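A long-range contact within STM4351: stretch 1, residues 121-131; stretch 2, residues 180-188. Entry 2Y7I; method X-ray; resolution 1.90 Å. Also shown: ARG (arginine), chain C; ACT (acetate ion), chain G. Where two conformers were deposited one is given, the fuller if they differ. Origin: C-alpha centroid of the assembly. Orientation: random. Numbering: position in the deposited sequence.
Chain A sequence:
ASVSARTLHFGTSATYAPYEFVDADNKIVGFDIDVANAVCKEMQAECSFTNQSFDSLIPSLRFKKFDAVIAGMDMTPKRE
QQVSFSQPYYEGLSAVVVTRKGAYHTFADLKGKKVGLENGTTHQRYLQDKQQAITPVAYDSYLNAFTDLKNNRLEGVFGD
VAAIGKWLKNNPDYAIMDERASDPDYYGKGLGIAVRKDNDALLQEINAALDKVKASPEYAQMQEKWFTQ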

ATOM      1  N   THR A 121     -22.124  12.292   7.419  1.00 14.73           N
ATOM      2  CA  THR A 121     -20.753  11.930   7.817  1.00 13.50           C
ATOM      3  C   THR A 121     -20.633  11.328   9.218  1.00 13.44           C
ATOM      4  O   THR A 121     -21.532  11.467  10.059  1.00 13.56           O
ATOM      5  CB  THR A 121     -19.767  13.137   7.707  1.00 13.19           C
ATOM      6  OG1 THR A 121     -20.138  14.166   8.639  1.00 12.91           O
ATOM      7  CG2 THR A 121     -19.765  13.690   6.304  1.00 13.68           C
ATOM      8  N   THR A 122     -19.494  10.682   9.453  1.00 12.82           N
ATOM      9  CA  THR A 122     -19.068  10.266  10.794  1.00 13.05           C
ATOM     10  C   THR A 122     -19.069  11.458  11.738  1.00 12.83           C
ATOM     11  O   THR A 122     -19.478  11.351  12.895  1.00 13.43           O
ATOM     12  CB  THR A 122     -17.634   9.713  10.743  1.00 12.62           C
ATOM     13  OG1 THR A 122     -16.820  10.633  10.013  1.00 12.05           O
ATOM     14  CG2 THR A 122     -17.603   8.369  10.016  1.00 11.54           C
ATOM     15  N   HIS A 123     -18.604  12.596  11.234  1.00 12.52           N
ATOM     16  CA  HIS A 123     -18.481  13.800  12.036  1.00 12.79           C
ATOM     17  C   HIS A 123     -19.822  14.280  12.541  1.00 13.38           C
ATOM     18  O   HIS A 123     -19.940  14.696  13.698  1.00 14.03           O
ATOM     19  CB  HIS A 123     -17.777  14.894  11.234  1.00 12.06           C
ATOM     20  CG  HIS A 123     -16.556  14.407  10.532  1.00 12.87           C
ATOM     21  ND1 HIS A 123     -15.493  13.837  11.204  1.00 11.87           N
ATOM     22  CD2 HIS A 123     -16.242  14.356   9.214  1.00 11.68           C
ATOM     23  CE1 HIS A 123     -14.566  13.481  10.331  1.00 10.76           C
ATOM     24  NE2 HIS A 123     -14.996  13.780   9.120  1.00 10.81           N
ATOM     25  N   GLN A 124     -20.837  14.212  11.682  1.00 13.63           N
ATOM     26  CA  GLN A 124     -22.177  14.609  12.065  1.00 14.39           C
ATOM     27  C   GLN A 124     -22.689  13.708  13.187  1.00 15.63           C
ATOM     28  O   GLN A 124     -23.221  14.197  14.183  1.00 15.07           O
ATOM     29  CB  GLN A 124     -23.120  14.553  10.859  1.00 14.73           C
ATOM     30  CG  GLN A 124     -24.587  14.803  11.200  1.00 15.87           C
ATOM     31  CD  GLN A 124     -25.461  14.859   9.949  1.00 16.84           C
ATOM     32  OE1 GLN A 124     -25.550  13.886   9.190  1.00 17.53           O
ATOM     33  NE2 GLN A 124     -26.116  16.000   9.737  1.00 17.74           N
ATOM     34  N   ARG A 125     -22.505  12.397  13.029  1.00 16.04           N
ATOM     35  CA  ARG A 125     -22.994  11.439  14.016  1.00 17.46           C
ATOM     36  C   ARG A 125     -22.264  11.613  15.348  1.00 17.52           C
ATOM     37  O   ARG A 125     -22.904  11.659  16.410  1.00 18.12           O
ATOM     38  CB  ARG A 125     -22.882  10.000  13.500  1.00 18.22           C
ATOM     39  CG  ARG A 125     -23.665   8.996  14.340  1.00 22.12           C
ATOM     40  CD  ARG A 125     -23.740   7.615  13.674  1.00 26.17           C
ATOM     41  NE  ARG A 125     -22.495   6.846  13.782  1.00 27.01           N
ATOM     42  CZ  ARG A 125     -22.192   6.030  14.790  1.00 29.21           C
ATOM     43  NH1 ARG A 125     -23.026   5.879  15.815  1.00 28.90           N
ATOM     44  NH2 ARG A 125     -21.040   5.365  14.779  1.00 29.57           N
ATOM     45  N   TYR A 126     -20.938  11.739  15.288  1.00 16.15           N
ATOM     46  CA  TYR A 126     -20.147  11.984  16.493  1.00 16.62           C
ATOM     47  C   TYR A 126     -20.619  13.210  17.271  1.00 17.03           C
ATOM     48  O   TYR A 126     -20.859  13.104  18.478  1.00 17.54           O
ATOM     49  CB  TYR A 126     -18.628  12.077  16.222  1.00 15.68           C
ATOM     50  CG  TYR A 126     -17.880  12.485  17.475  1.00 17.05           C
ATOM     51  CD1 TYR A 126     -17.624  11.565  18.496  1.00 18.92           C
ATOM     52  CD2 TYR A 126     -17.500  13.805  17.671  1.00 18.23           C
ATOM     53  CE1 TYR A 126     -16.974  11.950  19.667  1.00 20.38           C
ATOM     54  CE2 TYR A 126     -16.855  14.201  18.834  1.00 19.00           C
ATOM     55  CZ  TYR A 126     -16.601  13.272  19.827  1.00 19.79           C
ATOM     56  OH  TYR A 126     -15.968  13.679  20.972  1.00 21.65           O
ATOM     57  N   LEU A 127     -20.720  14.367  16.604  1.00 16.66           N
ATOM     58  CA  LEU A 127     -21.125  15.597  17.310  1.00 17.96           C
ATOM     59  C   LEU A 127     -22.528  15.504  17.882  1.00 18.70           C
ATOM     60  O   LEU A 127     -22.779  15.962  19.004  1.00 18.95           O
ATOM     61  CB  LEU A 127     -21.047  16.828  16.417  1.00 17.53           C
ATOM     62  CG  LEU A 127     -19.855  17.788  16.388  1.00 19.95           C
ATOM     63  CD1 LEU A 127     -20.413  19.216  16.242  1.00 20.32           C
ATOM     64  CD2 LEU A 127     -18.911  17.717  17.595  1.00 20.37           C
ATOM     65  N   GLN A 128     -23.443  14.927  17.103  1.00 18.98           N
ATOM     66  CA  GLN A 128     -24.835  14.768  17.547  1.00 20.54           C
ATOM     67  C   GLN A 128     -24.941  13.886  18.781  1.00 21.43           C
ATOM     68  O   GLN A 128     -25.756  14.148  19.664  1.00 22.11           O
ATOM     69  CB  GLN A 128     -25.719  14.220  16.412  1.00 21.04           C
ATOM     70  CG  GLN A 128     -26.111  15.299  15.402  1.00 22.31           C
ATOM     71  CD  GLN A 128     -26.830  14.769  14.164  1.00 25.05           C
ATOM     72  OE1 GLN A 128     -27.194  15.545  13.271  1.00 26.11           O
ATOM     73  NE2 GLN A 128     -27.019  13.459  14.092  1.00 23.37           N
ATOM     74  N   ASP A 129     -24.116  12.840  18.835  1.00 20.84           N
ATOM     75  CA  ASP A 129     -24.192  11.864  19.919  1.00 22.03           C
ATOM     76  C   ASP A 129     -23.394  12.255  21.139  1.00 22.22           C
ATOM     77  O   ASP A 129     -23.879  12.111  22.265  1.00 23.47           O
ATOM     78  CB  ASP A 129     -23.699  10.501  19.455  1.00 21.87           C
ATOM     79  CG  ASP A 129     -24.636   9.844  18.477  1.00 22.71           C
ATOM     80  OD1 ASP A 129     -25.763  10.341  18.295  1.00 22.85           O
ATOM     81  OD2 ASP A 129     -24.232   8.828  17.882  1.00 23.35           O
ATOM     82  N   LYS A 130     -22.170  12.730  20.906  1.00 20.89           N
ATOM     83  CA  LYS A 130     -21.170  12.843  21.958  1.00 21.19           C
ATOM     84  C   LYS A 130     -20.832  14.274  22.367  1.00 20.67           C
ATOM     85  O   LYS A 130     -20.126  14.480  23.347  1.00 20.97           O
ATOM     86  CB  LYS A 130     -19.894  12.079  21.567  1.00 20.86           C
ATOM     87  CG  LYS A 130     -20.112  10.577  21.278  1.00 22.13           C
ATOM     88  CD  LYS A 130     -20.679   9.865  22.482  1.00 26.17           C
ATOM     89  CE  LYS A 130     -20.664   8.358  22.321  1.00 28.56           C
ATOM     90  NZ  LYS A 130     -21.269   7.744  23.528  1.00 33.17           N
ATOM     91  N   GLN A 131     -21.343  15.255  21.633  1.00 19.87           N
ATOM     92  CA  GLN A 131     -21.093  16.649  21.972  1.00 19.80           C
ATOM     93  C   GLN A 131     -22.372  17.469  21.874  1.00 20.18           C
ATOM     94  O   GLN A 131     -22.447  18.446  21.125  1.00 19.65           O
ATOM     95  CB  GLN A 131     -19.991  17.246  21.086  1.00 18.55           C
ATOM     96  CG  GLN A 131     -18.640  16.544  21.169  1.00 19.67           C
ATOM     97  CD  GLN A 131     -17.954  16.684  22.516  1.00 20.97           C
ATOM     98  OE1 GLN A 131     -18.313  17.537  23.342  1.00 22.39           O
ATOM     99  NE2 GLN A 131     -16.939  15.861  22.735  1.00 20.94           N
ATOM    100  N   ARG A 180      -8.933  16.786  19.831  1.00 18.18           N
ATOM    101  CA  ARG A 180      -9.391  16.038  18.677  1.00 18.55           C
ATOM    102  C   ARG A 180     -10.419  14.990  19.092  1.00 18.75           C
ATOM    103  O   ARG A 180     -10.567  14.690  20.280  1.00 19.15           O
ATOM    104  CB  ARG A 180      -8.201  15.369  17.990  1.00 19.04           C
ATOM    105  CG  ARG A 180      -7.133  16.377  17.606  1.00 20.94           C
ATOM    106  CD  ARG A 180      -6.066  15.787  16.721  1.00 23.74           C
ATOM    107  NE  ARG A 180      -5.118  16.827  16.332  1.00 25.78           N
ATOM    108  CZ  ARG A 180      -4.310  16.755  15.278  1.00 28.94           C
ATOM    109  NH1 ARG A 180      -4.326  15.681  14.485  1.00 28.92           N
ATOM    110  NH2 ARG A 180      -3.483  17.757  15.021  1.00 31.06           N
ATOM    111  N   ALA A 181     -11.119  14.440  18.107  1.00 18.37           N
ATOM    112  CA  ALA A 181     -12.111  13.387  18.342  1.00 19.11           C
ATOM    113  C   ALA A 181     -11.612  12.100  17.709  1.00 19.65           C
ATOM    114  O   ALA A 181     -11.288  12.071  16.520  1.00 19.33           O
ATOM    115  CB  ALA A 181     -13.458  13.773  17.755  1.00 18.26           C
ATOM    116  N   SER A 182     -11.555  11.042  18.509  0.70 20.78           N
ATOM    117  CA  SER A 182     -10.986   9.775  18.068  0.70 21.65           C
ATOM    118  C   SER A 182     -11.853   8.573  18.431  0.70 21.81           C
ATOM    119  O   SER A 182     -11.551   7.449  18.005  0.70 21.91           O
ATOM    120  CB  SER A 182      -9.579   9.595  18.654  0.70 22.54           C
ATOM    121  OG  SER A 182      -8.632  10.373  17.941  0.70 24.24           O
ATOM    122  N   ASP A 183     -12.914   8.817  19.207  1.00 21.93           N
ATOM    123  CA  ASP A 183     -13.792   7.750  19.745  1.00 22.81           C
ATOM    124  C   ASP A 183     -13.946   6.599  18.741  1.00 22.75           C
ATOM    125  O   ASP A 183     -14.479   6.809  17.647  1.00 21.99           O
ATOM    126  CB  ASP A 183     -15.160   8.345  20.130  1.00 23.32           C
ATOM    127  CG  ASP A 183     -16.092   7.335  20.814  1.00 25.15           C
ATOM    128  OD1 ASP A 183     -15.956   6.109  20.602  1.00 25.81           O
ATOM    129  OD2 ASP A 183     -16.988   7.779  21.563  1.00 27.55           O
ATOM    130  N   PRO A 184     -13.459   5.389  19.094  1.00 23.74           N
ATOM    131  CA  PRO A 184     -13.466   4.311  18.093  1.00 23.99           C
ATOM    132  C   PRO A 184     -14.849   3.723  17.770  1.00 24.12           C
ATOM    133  O   PRO A 184     -14.962   2.887  16.879  1.00 24.37           O
ATOM    134  CB  PRO A 184     -12.534   3.257  18.700  1.00 25.17           C
ATOM    135  CG  PRO A 184     -12.587   3.503  20.170  1.00 26.40           C
ATOM    136  CD  PRO A 184     -12.754   4.987  20.330  1.00 24.88           C
ATOM    137  N   ASP A 185     -15.884   4.146  18.489  1.00 24.93           N
ATOM    138  CA  ASP A 185     -17.265   3.859  18.088  1.00 25.44           C
ATOM    139  C   ASP A 185     -17.627   4.637  16.818  1.00 24.06           C
ATOM    140  O   ASP A 185     -18.581   4.281  16.117  1.00 23.95           O
ATOM    141  CB  ASP A 185     -18.249   4.216  19.210  1.00 26.74           C
ATOM    142  CG  ASP A 185     -18.216   3.234  20.360  1.00 29.83           C
ATOM    143  OD1 ASP A 185     -17.749   2.088  20.178  1.00 32.47           O
ATOM    144  OD2 ASP A 185     -18.668   3.612  21.460  1.00 32.94           O
ATOM    145  N   TYR A 186     -16.844   5.682  16.521  1.00 22.18           N
ATOM    146  CA  TYR A 186     -17.121   6.612  15.425  1.00 21.02           C
ATOM    147  C   TYR A 186     -15.994   6.694  14.395  1.00 20.18           C
ATOM    148  O   TYR A 186     -16.250   6.863  13.204  1.00 20.32           O
ATOM    149  CB  TYR A 186     -17.431   8.015  15.989  1.00 20.50           C
ATOM    150  CG  TYR A 186     -18.669   8.014  16.855  1.00 20.96           C
ATOM    151  CD1 TYR A 186     -18.598   7.690  18.208  1.00 20.81           C
ATOM    152  CD2 TYR A 186     -19.925   8.296  16.309  1.00 21.41           C
ATOM    153  CE1 TYR A 186     -19.738   7.647  19.004  1.00 23.56           C
ATOM    154  CE2 TYR A 186     -21.069   8.268  17.103  1.00 22.87           C
ATOM    155  CZ  TYR A 186     -20.965   7.942  18.448  1.00 23.34           C
ATOM    156  OH  TYR A 186     -22.097   7.902  19.227  1.00 25.36           O
ATOM    157  N   TYR A 187     -14.756   6.550  14.855  1.00 19.89           N
ATOM    158  CA  TYR A 187     -13.575   6.840  14.036  1.00 19.22           C
ATOM    159  C   TYR A 187     -12.585   5.681  13.995  1.00 20.10           C
ATOM    160  O   TYR A 187     -12.601   4.834  14.861  1.00 21.18           O
ATOM    161  CB  TYR A 187     -12.878   8.099  14.569  1.00 18.66           C
ATOM    162  CG  TYR A 187     -13.714   9.358  14.388  1.00 17.25           C
ATOM    163  CD1 TYR A 187     -13.975   9.856  13.115  1.00 16.10           C
ATOM    164  CD2 TYR A 187     -14.233  10.042  15.485  1.00 16.38           C
ATOM    165  CE1 TYR A 187     -14.745  10.998  12.921  1.00 15.27           C
ATOM    166  CE2 TYR A 187     -15.014  11.188  15.316  1.00 15.02           C
ATOM    167  CZ  TYR A 187     -15.258  11.661  14.022  1.00 15.75           C
ATOM    168  OH  TYR A 187     -16.011  12.790  13.822  1.00 15.29           O
ATOM    169  N   GLY A 188     -11.727   5.654  12.981  1.00 20.18           N
ATOM    170  CA  GLY A 188     -10.701   4.621  12.887  1.00 21.04           C
ATOM    171  C   GLY A 188     -11.032   3.476  11.946  1.00 21.32           C
ATOM    172  O   GLY A 188     -10.200   2.593  11.740  1.00 21.40           O
TER
HETATM  173  N   ARG C1245     -14.520  10.624   6.404  1.00 13.25           N
HETATM  174  CA  ARG C1245     -15.844  11.235   6.739  1.00 13.72           C
HETATM  175  C   ARG C1245     -16.940  10.181   6.629  1.00 13.54           C
HETATM  176  O   ARG C1245     -18.112  10.486   6.834  1.00 12.77           O
HETATM  177  CB  ARG C1245     -16.158  12.428   5.812  1.00 13.75           C
HETATM  178  CG  ARG C1245     -16.085  12.094   4.311  1.00 14.85           C
HETATM  179  CD  ARG C1245     -16.543  13.254   3.429  1.00 15.37           C
HETATM  180  NE  ARG C1245     -16.143  13.014   2.039  1.00 12.96           N
HETATM  181  CZ  ARG C1245     -16.415  13.819   1.014  1.00 12.44           C
HETATM  182  NH1 ARG C1245     -17.106  14.948   1.185  1.00 12.54           N
HETATM  183  NH2 ARG C1245     -15.993  13.491  -0.189  1.00 13.45           N
HETATM  184  OXT ARG C1245     -16.671   9.008   6.308  1.00 13.15           O
HETATM  185  C   ACT G1249     -21.953   6.603  10.183  1.00 25.58           C
HETATM  186  O   ACT G1249     -22.232   5.764   9.302  1.00 25.00           O
HETATM  187  OXT ACT G1249     -21.479   6.144  11.252  1.00 25.78           O
HETATM  188  CH3 ACT G1249     -22.163   8.072   9.961  1.00 25.35           C
HETATM  189  O   HOH W   1     -19.158   6.216  12.910  1.00 36.11           O

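The contact sets one face of a helix, residues 122-130, against an irregular segment, 180-188, that has neither helix nor strand. Together the two stretches bury 554 Å², and the backbones come closest at Thr122 and Tyr186, whose CA atoms lie 6.2 Å apart.

Tyr186 is the main projection. It gives up 146 Å² to the helix, more than any other residue here, and its CA-to-CB bond points toward the helix. With chi1 at -63° (m), the ring lies across the helix surface in a shallow trough lined by Arg125, Tyr126, Asp129 and Lys130. The floor is backbone as well as side chain: Tyr186 CD2 comes to 3.7 Å from Tyr126 CA and 4.0 Å from Tyr126 CB. At the far end of the trough, Tyr186 OH donates a hydrogen bond to Asp129 OD2 at 2.7 Å, while Lys130 CE passes 3.4 Å from the same Tyr186 OH. Both Asp129 OD2 and Lys130 CE lie near the plane of the phenol, at its edge.

The return projection is Tyr126, which loses 86 Å². Its ring fits among Ala181, Asp183, Tyr186 and Tyr187, and the walls do not all meet it the same way. Its edge is directed at the face of Tyr186, with centroids 5.6 Å apart and planes at 80°, an edge-to-face pair. Ala181 closes one face: Ala181 CB sits 4.0 Å from the Tyr126 ring centroid and 27° off the normal, a CH-pi contact, and only 3.6 Å from Tyr126 CE2. Tyr187 approaches obliquely, with planes at 53° and Tyr187 CE2 3.8 Å from Tyr126 CG. Asp183 CB adds a looser contact, 4.1 Å from Tyr126 CE1.

Tyr187 starts sideways at its CA-to-CB bond, yet its end reaches the first turn of the helix. There Thr122 OG1 packs 3.6 Å from Tyr187 CE1. Tyr187 OH is hydrogen-bonded to His123 ND1 at 2.9 Å. The two rings meet rim to rim, centroids 5.5 Å apart and planes at 30°, so the bond lies near both ring planes and neither ring covers the other. His123 has its CA-to-CB bond directed away overall; chi1 at -46° (m) helps bring its ring back to the tyrosine hydroxyl.

Arg125 borders the Tyr186 ring on its acetate-facing side. Tyr186 CE2 lies over one face of the guanidinium, 3.3 Å from Arg125 NH1, leaving the guanidinium edge free for polar partners. Arg125 NH2 makes a weak hydrogen bond to Asp185 O (3.0 Å, angle 122°), and Arg125 NE donates to acetate OXT at 2.8 Å. A water fills the gap beside them, accepting from Arg125 NH2 at 2.8 Å and donating to Tyr186 O at 3.0 Å.

The loop's own bonds help hold its shape: Asp185 N donates to Asp183 OD1 at 2.9 Å, and Tyr187 N to Asp183 O at 2.8 Å.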